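Local atomic coordinates of ribosomal RNA small subunit methyltransferase E (Neisseria gonorrhoeae, PDB entry 5VM8), a protein that probably methylates the N3 atom of a specific uridine in 16S ribosomal RNA, with S-adenosyl methionine as the methyl donor. Residues Pro82-Leu87 with Ser192-Phe197; Ile88-Ser93 with Val199-Gly204; Val105-Thr110 with Ala237-Gln242; Val115-Cys120 with Gly203-Gln208. All coordinates share one frame; numbering follows the deposited sequence.

Contact 1: Pro82-Leu87 with Ser192-Phe197; sequences PLNITL and SGAIVF
Ile195 pairs with residues on both sides of Ile85, the ladder pattern of neighbouring parallel beta strands. Its N donates to Asn84 O at 2.8 Å, and its O accepts from Thr86 N at 2.9 Å. One step on, Phe197 N donates to Thr86 O at 2.9 Å, almost straight on to the carbonyl. The short strand axes of 85-87 and 195-197 diverge by only 17° and approach to 4.8 Å, as expected for adjacent strands of one sheet.

Packing is tight on the side of Ile85, Leu87, Ile195 and Phe197. CD1 of Ile195 presses on the branched end of Leu83, nearest Leu83 CD1 at 3.7 Å, the two side chains crossing obliquely. Farther along, Leu87 and Phe197 lie side by side and point the same way, each with CG anti to its backbone N (chi1 166° and 169°). Leu87 CD1 comes within 3.8 Å of Phe197 CD2, meeting the ring at a slant.

The other side, that of Asn84, Thr86, Ala194 and Val196, is looser and wetter. Asn84 CB and Ala194 CB stand 4.0 Å apart. A water lies beside Asn84 OD1, at 2.6 Å from it, although that oxygen is also bound by Thr110 OG1. At the end of the ladder another water bridges Asn84 N and Gly193 O.

Within the parallel sheet of the methyltransferase domain, strand 85-90 is flanked by strand 111-116 and strand 195-199 by strand 173-177. Helix 232-244 covers Phe197 and Ile85, while helix 94-106 reaches Leu87 through Thr100 and Ser104.

Contact 2: Ile88-Ser93 with Val199-Gly204; sequences IQSISS and VGPEGG
Gln89 and Val199 form a parallel bridge just where two neighbouring strands of the SPOUT fold give way to loops. The sequence VGPEGG that follows from Val199 matches the glycine-rich loop that in SPOUT relatives lies by the cofactor, so this loop probably borders the S-adenosyl methionine pocket. The bridge is made by Val199 N, bonded to Ile88 O at 2.7 Å, and by Ser90 N, bonded to Val199 O at 2.9 Å. Val199 O is gripped twice by one residue, for Ser90 OG, from a more angled approach, also reaches it at 2.9 Å.

The side chain of Gln89 leaves the sheet on the face it shares with Val199. From CB, its CG stands anti to the backbone N (chi1 176°), and a bend at chi2 (66°) turns CD back over Val199. OE1 rests against the valine, 3.6 Å from Val199 CB and about as far from CG1. NE2, still beside Val199, donates to Ser90 O at 3.1 Å, with the acceptor close to the amide plane; a weak bond to Gly200 O adds a second tie. Ser90 O also accepts from Ser92 OG, so it receives two side-chain donors.

Beyond it, Pro201 CD packs on Ser90 CB at 3.4 Å, and Pro201 begins a type I turn that ends at Gly204, whose N bonds back to Pro201 O. Glu202 sends its carboxylate across to the other loop: Ser93 N donates to Glu202 OE1 on its syn side at 2.8 Å, and the N-H points straight at it (179°).

Contact 3: Val105-Thr110 with Ala237-Gln242; sequences VELGVT and AIAAMQ
A Schellman motif ends helix 94-106 at Leu107 and Gly108, and helix 232-244 packs against this terminus through Ile238, Ala239 and Gln242. Gly108 takes a positive phi of 95°, and its N bonds back to Val105 O at 3.0 Å, which turns the chain off the helix and leaves Leu107 O facing the other helix. Gln242 NE2 donates to that oxygen at 3.0 Å. The donor lies in the carbonyl plane, but the N-H is bent away from a straight line (137°), and Leu107 O sits out of the amide plane by 30°. The opposite end of the same amide, Gln242 OE1, is bound by Ser81 OG, so both ends of the group are fixed.

In the trefoil-knotted SPOUT fold the C-terminal segment belongs to the knot; here helix 232-244 turns Ile238 toward Leu107 and Val109. Ile238 CG2, anti to its backbone N, touches Leu107 CB at 3.8 Å. Its other branch reaches toward the loop, with Ile238 CD1 at 4.3 Å from Val109 CG2. Leu107 CD2 lies 4.4 Å from Ala239 CB, a looser contact.

Contact 4: Val115-Cys120 with Gly203-Gln208; sequences VISERC and GGWTEQ
Arg119 lies in a type I turn from Ser117 to Cys120, set so that its CA is 5.7 Å from that of Gly203, in the glycine-rich loop leading to helix 207-215. Gly204 there has phi 89°, a backbone state suited to a residue without a side chain.

The chain of Arg119 is extended from CG to NE and runs over this loop. At its tip NH1 donates to Gly203 O at 2.7 Å, with the acceptor close to the guanidinium plane, although the donor stands 30° out of the carbonyl plane. Trp205 O lies over one face of the same group, offset toward its rim. Thr206 CG2 meets two side chains: Glu118 CG at 3.6 Å, the two side chains crossing at about a right angle, and Arg119 NE at 3.7 Å. Deeper in, Ser117 CB meets the edge of the Trp205 ring at CZ3, 4.1 Å away. A water links the loops, accepting from Ser117 OG and Arg119 N and donating to Gly204 O at 2.6 Å.

Thr206 is the N-cap of helix 207-215, and Glu209 binds both Thr206 N and Glu118 N, tying the turn to the helix start. With one carbonyl oxygen bonded near its plane and another lying over one face, Arg119 probably finds some electrostatic stabilisation of its positive charge, and the turn and loop are joined by this polar grip as well as by apolar contact.

Overall arrangement
Following the chain from its N terminus, strand 85-90 supplies the first halves of contact 1 and then contact 2. Helix 94-106 ends in contact 3, and strand 111-116 runs into contact 4. The chain closes these loops in the order contact 1, contact 2, contact 4, contact 3. Contact 1 therefore crosses all the others, contact 2 crosses contact 3, and contact 4 is nested inside the loop of contact 3. Contacts 2 and 4 share Gly203 and Gly204, with centres about 7 Å apart. Contacts 3 and 4, about 23 Å apart between centres, mark the two ends: the terminal helix packing and the loops at the strand ends, joined by the sheet of contact 1.

Contact 1: Pro82-Leu87 with Ser192-Phe197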
# COMPACT_ATOMS: atom_id res chain seq x y z
N PRO A 82 -11.33 -4.56 -7.27
CA PRO A 82 -12.56 -4.40 -6.49
C PRO A 82 -12.48 -5.10 -5.15
O PRO A 82 -13.36 -4.88 -4.30
CB PRO A 82 -13.63 -5.03 -7.38
CG PRO A 82 -12.89 -6.07 -8.15
CD PRO A 82 -11.49 -5.55 -8.35
N LEU A 83 -11.48 -5.95 -4.98
CA LEU A 83 -11.23 -6.65 -3.72
C LEU A 83 -10.57 -5.69 -2.73
O LEU A 83 -9.60 -5.00 -3.07
CB LEU A 83 -10.36 -7.87 -3.97
CG LEU A 83 -10.12 -8.84 -2.83
CD1 LEU A 83 -11.47 -9.40 -2.34
CD2 LEU A 83 -9.18 -9.97 -3.28
N ASN A 84 -11.08 -5.66 -1.52
CA ASN A 84 -10.59 -4.80 -0.45
C ASN A 84 -9.67 -5.60 0.47
O ASN A 84 -10.12 -6.48 1.19
CB ASN A 84 -11.78 -4.22 0.30
CG ASN A 84 -11.42 -3.03 1.13
OD1 ASN A 84 -10.48 -3.07 1.90
ND2 ASN A 84 -12.18 -1.96 0.98
N ILE A 85 -8.37 -5.32 0.43
CA ILE A 85 -7.37 -6.02 1.24
C ILE A 85 -6.63 -5.01 2.12
O ILE A 85 -5.93 -4.14 1.60
CB ILE A 85 -6.34 -6.77 0.38
CG1 ILE A 85 -7.04 -7.71 -0.60
CG2 ILE A 85 -5.37 -7.54 1.29
CD1 ILE A 85 -6.12 -8.13 -1.75
N THR A 86 -6.73 -5.17 3.44
CA THR A 86 -5.86 -4.46 4.38
C THR A 86 -4.74 -5.40 4.77
O THR A 86 -4.99 -6.47 5.33
CB THR A 86 -6.62 -3.99 5.62
OG1 THR A 86 -7.67 -3.08 5.25
CG2 THR A 86 -5.68 -3.35 6.67
N LEU A 87 -3.50 -4.98 4.53
CA LEU A 87 -2.32 -5.71 4.98
C LEU A 87 -1.93 -5.17 6.35
O LEU A 87 -1.54 -4.01 6.48
CB LEU A 87 -1.17 -5.53 3.98
CG LEU A 87 0.25 -5.93 4.43
CD1 LEU A 87 0.32 -7.39 4.89
CD2 LEU A 87 1.25 -5.66 3.29
N SER A 192 -16.91 -12.73 1.55
CA SER A 192 -18.00 -11.97 0.96
C SER A 192 -17.65 -10.49 0.85
O SER A 192 -18.06 -9.83 -0.11
CB SER A 192 -19.30 -12.17 1.75
OG SER A 192 -19.46 -11.20 2.78
N GLY A 193 -16.92 -9.95 1.81
CA GLY A 193 -16.59 -8.54 1.77
C GLY A 193 -15.10 -8.24 1.85
O GLY A 193 -14.32 -8.69 1.00
N ALA A 194 -14.70 -7.51 2.87
CA ALA A 194 -13.31 -7.08 2.95
C ALA A 194 -12.45 -8.17 3.59
O ALA A 194 -12.93 -9.03 4.33
CB ALA A 194 -13.21 -5.77 3.73
N ILE A 195 -11.16 -8.10 3.29
CA ILE A 195 -10.14 -9.01 3.80
C ILE A 195 -9.16 -8.22 4.65
O ILE A 195 -8.71 -7.14 4.26
CB ILE A 195 -9.40 -9.74 2.66
CG1 ILE A 195 -10.37 -10.60 1.85
CG2 ILE A 195 -8.23 -10.57 3.21
CD1 ILE A 195 -9.79 -11.04 0.52
N VAL A 196 -8.80 -8.79 5.80
CA VAL A 196 -7.79 -8.26 6.69
C VAL A 196 -6.76 -9.36 6.83
O VAL A 196 -7.08 -10.49 7.21
CB VAL A 196 -8.36 -7.82 8.05
CG1 VAL A 196 -7.24 -7.44 8.99
CG2 VAL A 196 -9.28 -6.65 7.84
N PHE A 197 -5.52 -9.02 6.53
CA PHE A 197 -4.47 -10.00 6.37
C PHE A 197 -3.30 -9.60 7.24
O PHE A 197 -2.79 -8.48 7.10
CB PHE A 197 -4.15 -10.00 4.86
CG PHE A 197 -2.93 -10.74 4.48
CD1 PHE A 197 -2.74 -12.04 4.87
CD2 PHE A 197 -2.03 -10.15 3.61
CE1 PHE A 197 -1.64 -12.75 4.46
CE2 PHE A 197 -0.91 -10.84 3.21
CZ PHE A 197 -0.73 -12.16 3.63
O HOH W 1 -13.36 -6.75 -0.89
O HOH W 2 -10.06 -4.87 3.75

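Contact 2: Ile88-Ser93 with Val199-Gly204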
# COMPACT_ATOMS: atom_id res chain seq x y z
N ILE A 88 -2.10 -5.98 7.39
CA ILE A 88 -1.57 -5.68 8.71
C ILE A 88 -0.20 -6.33 8.80
O ILE A 88 -0.10 -7.55 8.98
CB ILE A 88 -2.48 -6.19 9.83
CG1 ILE A 88 -3.89 -5.60 9.75
CG2 ILE A 88 -1.88 -5.83 11.21
CD1 ILE A 88 -4.73 -5.97 10.96
N GLN A 89 0.84 -5.50 8.80
CA GLN A 89 2.24 -5.91 8.70
C GLN A 89 2.99 -5.51 9.97
O GLN A 89 3.08 -4.31 10.29
CB GLN A 89 2.90 -5.25 7.49
CG GLN A 89 4.39 -5.55 7.35
CD GLN A 89 4.63 -7.01 7.05
OE1 GLN A 89 4.17 -7.52 6.02
NE2 GLN A 89 5.32 -7.72 7.97
N SER A 90 3.58 -6.48 10.65
CA SER A 90 4.48 -6.17 11.75
C SER A 90 5.75 -5.51 11.24
O SER A 90 6.33 -5.96 10.25
CB SER A 90 4.88 -7.43 12.52
OG SER A 90 3.74 -8.21 12.75
N ILE A 91 6.17 -4.44 11.94
CA ILE A 91 7.31 -3.65 11.52
C ILE A 91 8.51 -4.55 11.36
O ILE A 91 8.83 -5.32 12.27
CB ILE A 91 7.63 -2.55 12.54
CG1 ILE A 91 6.39 -1.75 12.92
CG2 ILE A 91 8.67 -1.63 11.97
CD1 ILE A 91 5.82 -0.99 11.80
N SER A 92 9.11 -4.54 10.17
CA SER A 92 10.34 -5.24 9.87
C SER A 92 11.40 -4.25 9.40
O SER A 92 11.10 -3.09 9.09
CB SER A 92 10.09 -6.30 8.81
OG SER A 92 8.94 -7.02 9.19
N SER A 93 12.66 -4.69 9.40
CA SER A 93 13.77 -3.79 9.09
C SER A 93 14.04 -3.72 7.59
O SER A 93 13.83 -4.69 6.85
CB SER A 93 15.07 -4.16 9.82
OG SER A 93 15.79 -5.20 9.23
N VAL A 199 0.56 -10.20 8.89
CA VAL A 199 1.86 -10.79 8.60
C VAL A 199 2.85 -10.41 9.69
O VAL A 199 2.88 -9.27 10.15
CB VAL A 199 2.37 -10.35 7.21
CG1 VAL A 199 3.68 -11.02 6.91
CG2 VAL A 199 1.33 -10.70 6.16
N GLY A 200 3.69 -11.37 10.07
CA GLY A 200 4.68 -11.15 11.09
C GLY A 200 6.01 -10.61 10.60
O GLY A 200 6.24 -10.43 9.40
N PRO A 201 6.88 -10.30 11.54
CA PRO A 201 8.21 -9.78 11.20
C PRO A 201 9.16 -10.92 10.90
O PRO A 201 8.72 -12.07 10.83
CB PRO A 201 8.62 -9.00 12.47
CG PRO A 201 7.92 -9.77 13.61
CD PRO A 201 6.63 -10.33 13.01
N GLU A 202 10.45 -10.59 10.73
CA GLU A 202 11.49 -11.59 10.55
C GLU A 202 11.37 -12.70 11.58
O GLU A 202 11.27 -13.89 11.24
CB GLU A 202 12.89 -10.95 10.67
CG GLU A 202 13.15 -9.70 9.86
CD GLU A 202 12.76 -8.39 10.54
OE1 GLU A 202 13.19 -7.33 10.03
OE2 GLU A 202 12.05 -8.39 11.57
N GLY A 203 11.35 -12.32 12.87
CA GLY A 203 11.33 -13.28 13.97
C GLY A 203 10.04 -14.07 14.10
O GLY A 203 10.01 -15.05 14.85
N GLY A 204 8.96 -13.65 13.43
CA GLY A 204 7.73 -14.41 13.44
C GLY A 204 6.80 -14.05 14.59
O GLY A 204 7.00 -13.10 15.35
O HOH W 3 11.35 -6.04 13.18

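Contact 3: Val105-Thr110 with Ala237-Gln242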
# COMPACT_ATOMS: atom_id res chain seq x y z
N VAL A 105 1.62 -2.67 -2.92
CA VAL A 105 0.92 -1.60 -3.64
C VAL A 105 0.79 -1.95 -5.12
O VAL A 105 -0.27 -1.76 -5.72
CB VAL A 105 1.65 -0.26 -3.44
CG1 VAL A 105 1.06 0.81 -4.37
CG2 VAL A 105 1.56 0.20 -1.96
N GLU A 106 1.86 -2.45 -5.74
CA GLU A 106 1.75 -2.89 -7.13
C GLU A 106 0.69 -3.97 -7.27
O GLU A 106 -0.01 -4.02 -8.29
CB GLU A 106 3.08 -3.43 -7.67
CG GLU A 106 4.22 -2.42 -7.76
CD GLU A 106 5.57 -3.10 -8.05
OE1 GLU A 106 5.60 -4.06 -8.86
OE2 GLU A 106 6.57 -2.76 -7.41
N LEU A 107 0.56 -4.84 -6.26
CA LEU A 107 -0.41 -5.92 -6.30
C LEU A 107 -1.80 -5.49 -5.84
O LEU A 107 -2.69 -6.34 -5.75
CB LEU A 107 0.07 -7.10 -5.47
CG LEU A 107 1.39 -7.67 -5.98
CD1 LEU A 107 2.05 -8.55 -4.95
CD2 LEU A 107 1.17 -8.46 -7.28
N GLY A 108 -2.00 -4.21 -5.54
CA GLY A 108 -3.33 -3.66 -5.38
C GLY A 108 -3.88 -3.61 -3.97
O GLY A 108 -5.09 -3.43 -3.81
N VAL A 109 -3.03 -3.75 -2.95
CA VAL A 109 -3.51 -3.69 -1.57
C VAL A 109 -4.19 -2.35 -1.34
O VAL A 109 -3.79 -1.32 -1.90
CB VAL A 109 -2.33 -3.95 -0.61
CG1 VAL A 109 -1.47 -2.69 -0.41
CG2 VAL A 109 -2.80 -4.51 0.69
N THR A 110 -5.28 -2.36 -0.55
CA THR A 110 -6.06 -1.13 -0.40
C THR A 110 -5.68 -0.33 0.83
O THR A 110 -5.91 0.88 0.85
CB THR A 110 -7.58 -1.41 -0.36
OG1 THR A 110 -7.99 -1.60 1.00
CG2 THR A 110 -7.93 -2.61 -1.17
N ALA A 237 0.71 -14.15 -1.29
CA ALA A 237 -0.66 -14.33 -0.80
C ALA A 237 -1.60 -13.31 -1.41
O ALA A 237 -2.71 -13.67 -1.85
CB ALA A 237 -0.67 -14.24 0.73
N ILE A 238 -1.18 -12.05 -1.48
CA ILE A 238 -2.01 -11.00 -2.08
C ILE A 238 -2.27 -11.30 -3.56
O ILE A 238 -3.40 -11.15 -4.04
CB ILE A 238 -1.35 -9.62 -1.87
CG1 ILE A 238 -1.28 -9.31 -0.37
CG2 ILE A 238 -2.08 -8.53 -2.64
CD1 ILE A 238 -0.44 -8.08 0.03
N ALA A 239 -1.25 -11.79 -4.28
CA ALA A 239 -1.44 -12.18 -5.67
C ALA A 239 -2.41 -13.35 -5.76
O ALA A 239 -3.28 -13.39 -6.65
CB ALA A 239 -0.10 -12.53 -6.34
N ALA A 240 -2.27 -14.32 -4.85
CA ALA A 240 -3.21 -15.43 -4.79
C ALA A 240 -4.63 -14.93 -4.50
O ALA A 240 -5.60 -15.45 -5.05
CB ALA A 240 -2.77 -16.43 -3.72
N MET A 241 -4.75 -13.92 -3.63
CA MET A 241 -6.07 -13.36 -3.33
C MET A 241 -6.66 -12.67 -4.55
O MET A 241 -7.87 -12.77 -4.80
CB MET A 241 -5.98 -12.38 -2.16
CG MET A 241 -5.71 -13.01 -0.81
SD MET A 241 -5.46 -11.76 0.50
CE MET A 241 -4.59 -12.80 1.67
N GLN A 242 -5.84 -11.91 -5.30
CA GLN A 242 -6.34 -11.28 -6.52
C GLN A 242 -6.74 -12.31 -7.57
O GLN A 242 -7.60 -12.03 -8.42
CB GLN A 242 -5.29 -10.31 -7.11
CG GLN A 242 -4.84 -9.14 -6.20
CD GLN A 242 -5.95 -8.12 -5.86
OE1 GLN A 242 -7.12 -8.27 -6.24
NE2 GLN A 242 -5.58 -7.09 -5.13
O HOH W 4 -6.62 -5.29 -3.67

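Contact 4: Val115-Cys120 with Gly203-Gln208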
# COMPACT_ATOMS: atom_id res chain seq x y z
N VAL A 115 2.26 -2.46 12.43
CA VAL A 115 2.04 -2.75 13.84
C VAL A 115 3.34 -3.18 14.48
O VAL A 115 4.21 -3.78 13.85
CB VAL A 115 0.98 -3.85 14.14
CG1 VAL A 115 -0.37 -3.51 13.56
CG2 VAL A 115 1.47 -5.21 13.70
N ILE A 116 3.45 -2.88 15.77
CA ILE A 116 4.55 -3.36 16.58
C ILE A 116 4.11 -4.67 17.20
O ILE A 116 3.06 -4.74 17.85
CB ILE A 116 4.93 -2.36 17.68
CG1 ILE A 116 5.08 -0.95 17.09
CG2 ILE A 116 6.20 -2.84 18.35
CD1 ILE A 116 5.28 0.12 18.12
N SER A 117 4.84 -5.73 16.91
CA SER A 117 4.62 -7.02 17.54
C SER A 117 5.81 -7.30 18.45
O SER A 117 6.74 -6.50 18.56
CB SER A 117 4.41 -8.13 16.51
OG SER A 117 5.61 -8.50 15.87
N GLU A 118 5.75 -8.44 19.12
CA GLU A 118 6.72 -8.75 20.15
C GLU A 118 8.13 -8.73 19.60
O GLU A 118 9.04 -8.12 20.20
CB GLU A 118 6.39 -10.12 20.75
CG GLU A 118 7.44 -10.66 21.69
CD GLU A 118 7.27 -10.16 23.10
OE1 GLU A 118 6.32 -9.38 23.33
OE2 GLU A 118 8.10 -10.53 23.96
N ARG A 119 8.35 -9.37 18.45
CA ARG A 119 9.68 -9.56 17.91
C ARG A 119 10.12 -8.43 16.98
O ARG A 119 11.01 -8.64 16.15
CB ARG A 119 9.78 -10.92 17.24
CG ARG A 119 9.73 -12.03 18.28
CD ARG A 119 9.64 -13.40 17.64
NE ARG A 119 9.37 -14.41 18.65
CZ ARG A 119 9.20 -15.70 18.40
NH1 ARG A 119 9.25 -16.14 17.16
NH2 ARG A 119 8.96 -16.53 19.40
N CYS A 120 9.56 -7.24 17.15
CA CYS A 120 10.04 -6.07 16.44
C CYS A 120 11.46 -5.72 16.87
O CYS A 120 11.74 -5.57 18.06
CB CYS A 120 9.10 -4.90 16.70
SG CYS A 120 9.57 -3.42 15.83
N GLY A 203 11.35 -12.32 12.87
CA GLY A 203 11.33 -13.28 13.97
C GLY A 203 10.04 -14.07 14.10
O GLY A 203 10.01 -15.05 14.85
N GLY A 204 8.96 -13.65 13.43
CA GLY A 204 7.73 -14.41 13.44
C GLY A 204 6.80 -14.05 14.59
O GLY A 204 7.00 -13.10 15.35
N TRP A 205 5.73 -14.83 14.68
CA TRP A 205 4.75 -14.68 15.75
C TRP A 205 5.16 -15.42 17.02
O TRP A 205 5.74 -16.51 16.96
CB TRP A 205 3.39 -15.23 15.31
CG TRP A 205 2.80 -14.58 14.09
CD1 TRP A 205 2.41 -15.20 12.93
CD2 TRP A 205 2.53 -13.19 13.91
NE1 TRP A 205 1.89 -14.28 12.06
CE2 TRP A 205 1.96 -13.03 12.64
CE3 TRP A 205 2.70 -12.06 14.72
CZ2 TRP A 205 1.54 -11.79 12.15
CZ3 TRP A 205 2.32 -10.82 14.23
CH2 TRP A 205 1.76 -10.70 12.95
N THR A 206 4.82 -14.85 18.18
CA THR A 206 4.91 -15.65 19.41
C THR A 206 3.67 -16.54 19.56
O THR A 206 2.61 -16.27 18.99
CB THR A 206 5.08 -14.81 20.70
OG1 THR A 206 3.88 -14.06 20.97
CG2 THR A 206 6.30 -13.90 20.68
N GLU A 207 3.83 -17.58 20.38
CA GLU A 207 2.74 -18.52 20.65
C GLU A 207 1.51 -17.81 21.17
O GLU A 207 0.38 -18.09 20.74
CB GLU A 207 3.24 -19.57 21.65
CG GLU A 207 2.34 -20.77 21.92
CD GLU A 207 2.76 -21.53 23.18
OE1 GLU A 207 3.66 -21.05 23.91
OE2 GLU A 207 2.20 -22.62 23.46
N GLN A 208 1.70 -16.85 22.09
CA GLN A 208 0.59 -16.07 22.63
C GLN A 208 -0.01 -15.17 21.56
O GLN A 208 -1.23 -14.95 21.54
CB GLN A 208 1.05 -15.25 23.85
O HOH W 5 6.16 -11.15 16.86
O HOH W 6 11.77 -9.30 13.87